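Local coordinates for magnetosome membrane protein MamB, putative Co/Zn/Cd cation transporter. Cation diffusion facilitator family (Desulfamplus magnetovallimortis, PDB 6QFJ) that probably transports divalent metal cations across the magnetosome membrane as a cation diffusion facilitator, this chain being its cytosolic C-terminal domain, at residues Ile55-Glu58 against Val59-Ile62. Numbering follows the deposited sequence.
Sequences IKKE and VNQI
The backbone carbonyl of Glu-58 is approached from both faces: a water comes to its oxygen from one, Ile-62 N from the other, and Ile-62 CG1 lies on the water's side, 3.3 Å from Glu-58 O. The carboxamide of Gln-61 is bridged to this carbonyl by the water, which donates to Gln-61 OE1 at 2.6 Å and to Glu-58 O at 3.0 Å. The bend at chi2 (-74°) and the amide's own rotation together present OE1 to the water, while NE2 is hydrogen-bonded to Glu-65. Ile-62 N donates to the same Glu-58 O at 3.0 Å, tilted 24° from the carbonyl plane. Two hydrogen bonds thus grip one carbonyl, in the middle of helix 49-66, the crossover helix of the beta-alpha-beta unit between strands 34-43 and 71-79 in the CDF dimerisation domain. The preceding i to i+4 bonds join Val-59, Asn-60 and Gln-61 to Ile-55, Lys-56 and Lys-57. Val-59, with CG2 anti to its carbonyl carbon, sets that methyl 3.4 Å from Ile-55 O and 4.4 Å from Ile-55 CG2; its side chain also packs on Val-75. The extended Glu-58 chain carries OE1 to a hydrogen bond with Ser-19.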
ATOM      1  N   ILE A  55      -2.334   9.084  -4.551  1.00 23.65           N
ATOM      2  CA  ILE A  55      -1.942   7.643  -4.523  1.00 23.32           C
ATOM      3  C   ILE A  55      -2.220   7.015  -3.163  1.00 23.33           C
ATOM      4  O   ILE A  55      -2.659   5.821  -3.067  1.00 23.76           O
ATOM      5  CB  ILE A  55      -0.446   7.510  -4.847  1.00 24.12           C
ATOM      6  CG1 ILE A  55      -0.219   7.836  -6.303  1.00 24.39           C
ATOM      7  CG2 ILE A  55       0.091   6.110  -4.533  1.00 22.39           C
ATOM      8  CD1 ILE A  55       1.209   8.075  -6.658  1.00 21.86           C
ATOM      9  N   LYS A  56      -1.941   7.761  -2.062  1.00 22.71           N
ATOM     10  CA  LYS A  56      -2.249   7.197  -0.690  1.00 23.66           C
ATOM     11  C   LYS A  56      -3.698   6.897  -0.488  1.00 24.25           C
ATOM     12  O   LYS A  56      -4.054   5.877   0.063  1.00 25.98           O
ATOM     13  CB  LYS A  56      -1.834   8.147   0.417  1.00 26.99           C
ATOM     14  CG  LYS A  56      -0.343   8.328   0.416  1.00 28.69           C
ATOM     15  CD  LYS A  56       0.095   9.230   1.536  1.00 33.58           C
ATOM     16  CE  LYS A  56       1.606   9.276   1.510  1.00 35.32           C
ATOM     17  NZ  LYS A  56       2.093  10.275   2.490  1.00 45.60           N
ATOM     18  N   LYS A  57      -4.547   7.757  -1.014  1.00 29.05           N
ATOM     19  CA  LYS A  57      -5.985   7.517  -1.054  1.00 35.31           C
ATOM     20  C   LYS A  57      -6.357   6.261  -1.847  1.00 32.92           C
ATOM     21  O   LYS A  57      -7.221   5.453  -1.405  1.00 27.39           O
ATOM     22  CB  LYS A  57      -6.724   8.783  -1.574  1.00 41.48           C
ATOM     23  CG  LYS A  57      -6.614   9.975  -0.556  1.00 52.54           C
ATOM     24  CD  LYS A  57      -7.821  10.089   0.356  1.00 68.81           C
ATOM     25  CE  LYS A  57      -7.678   9.222   1.601  1.00 78.40           C
ATOM     26  NZ  LYS A  57      -8.962   8.916   2.314  1.00 79.48           N
ATOM     27  N   GLU A  58      -5.742   6.070  -3.038  1.00 28.38           N
ATOM     28  CA  GLU A  58      -5.992   4.791  -3.808  1.00 28.54           C
ATOM     29  C   GLU A  58      -5.580   3.581  -3.078  1.00 25.31           C
ATOM     30  O   GLU A  58      -6.279   2.538  -3.098  1.00 28.24           O
ATOM     31  CB  GLU A  58      -5.250   4.748  -5.184  1.00 31.14           C
ATOM     32  CG  GLU A  58      -5.937   5.473  -6.334  1.00 40.86           C
ATOM     33  CD  GLU A  58      -5.230   5.296  -7.746  1.00 50.01           C
ATOM     34  OE1 GLU A  58      -4.071   4.765  -7.775  1.00 45.44           O
ATOM     35  OE2 GLU A  58      -5.860   5.625  -8.821  1.00 55.29           O
ATOM     36  N   VAL A  59      -4.410   3.654  -2.421  1.00 24.08           N
ATOM     37  CA  VAL A  59      -3.965   2.494  -1.641  1.00 26.00           C
ATOM     38  C   VAL A  59      -4.883   2.140  -0.491  1.00 24.98           C
ATOM     39  O   VAL A  59      -5.202   0.970  -0.194  1.00 23.20           O
ATOM     40  CB  VAL A  59      -2.554   2.701  -1.054  1.00 28.33           C
ATOM     41  CG1 VAL A  59      -2.201   1.598  -0.072  1.00 27.96           C
ATOM     42  CG2 VAL A  59      -1.608   2.741  -2.175  1.00 30.82           C
ATOM     43  N   ASN A  60      -5.367   3.166   0.140  1.00 27.77           N
ATOM     44  CA  ASN A  60      -6.286   3.006   1.247  1.00 27.73           C
ATOM     45  C   ASN A  60      -7.607   2.353   0.764  1.00 28.55           C
ATOM     46  O   ASN A  60      -8.133   1.455   1.410  1.00 29.78           O
ATOM     47  CB  ASN A  60      -6.626   4.401   1.788  1.00 30.29           C
ATOM     48  CG  ASN A  60      -7.452   4.348   3.067  1.00 37.72           C
ATOM     49  OD1 ASN A  60      -8.642   4.650   3.053  1.00 44.22           O
ATOM     50  ND2 ASN A  60      -6.820   4.028   4.166  1.00 43.60           N
ATOM     51  N   GLN A  61      -8.103   2.795  -0.385  1.00 25.47           N
ATOM     52  CA  GLN A  61      -9.308   2.230  -0.983  1.00 23.57           C
ATOM     53  C   GLN A  61      -9.104   0.745  -1.250  1.00 23.62           C
ATOM     54  O   GLN A  61      -9.943  -0.096  -0.935  1.00 21.80           O
ATOM     55  CB  GLN A  61      -9.571   3.007  -2.290  1.00 24.83           C
ATOM     56  CG  GLN A  61     -10.872   2.620  -3.021  1.00 26.16           C
ATOM     57  CD  GLN A  61     -10.841   1.304  -3.718  1.00 25.96           C
ATOM     58  OE1 GLN A  61      -9.882   0.947  -4.404  1.00 25.36           O
ATOM     59  NE2 GLN A  61     -11.934   0.521  -3.550  1.00 28.46           N
ATOM     60  N   ILE A  62      -7.966   0.404  -1.801  1.00 23.72           N
ATOM     61  CA  ILE A  62      -7.687  -1.033  -2.077  1.00 24.05           C
ATOM     62  C   ILE A  62      -7.752  -1.877  -0.863  1.00 24.39           C
ATOM     63  O   ILE A  62      -8.462  -2.893  -0.817  1.00 27.23           O
ATOM     64  CB  ILE A  62      -6.321  -1.173  -2.785  1.00 24.45           C
ATOM     65  CG1 ILE A  62      -6.407  -0.537  -4.145  1.00 24.78           C
ATOM     66  CG2 ILE A  62      -5.922  -2.627  -2.875  1.00 23.18           C
ATOM     67  CD1 ILE A  62      -5.090  -0.302  -4.839  1.00 27.37           C
TER
HETATM   68  O   HOH W   1      -7.953   2.302  -5.592  1.00 31.09           O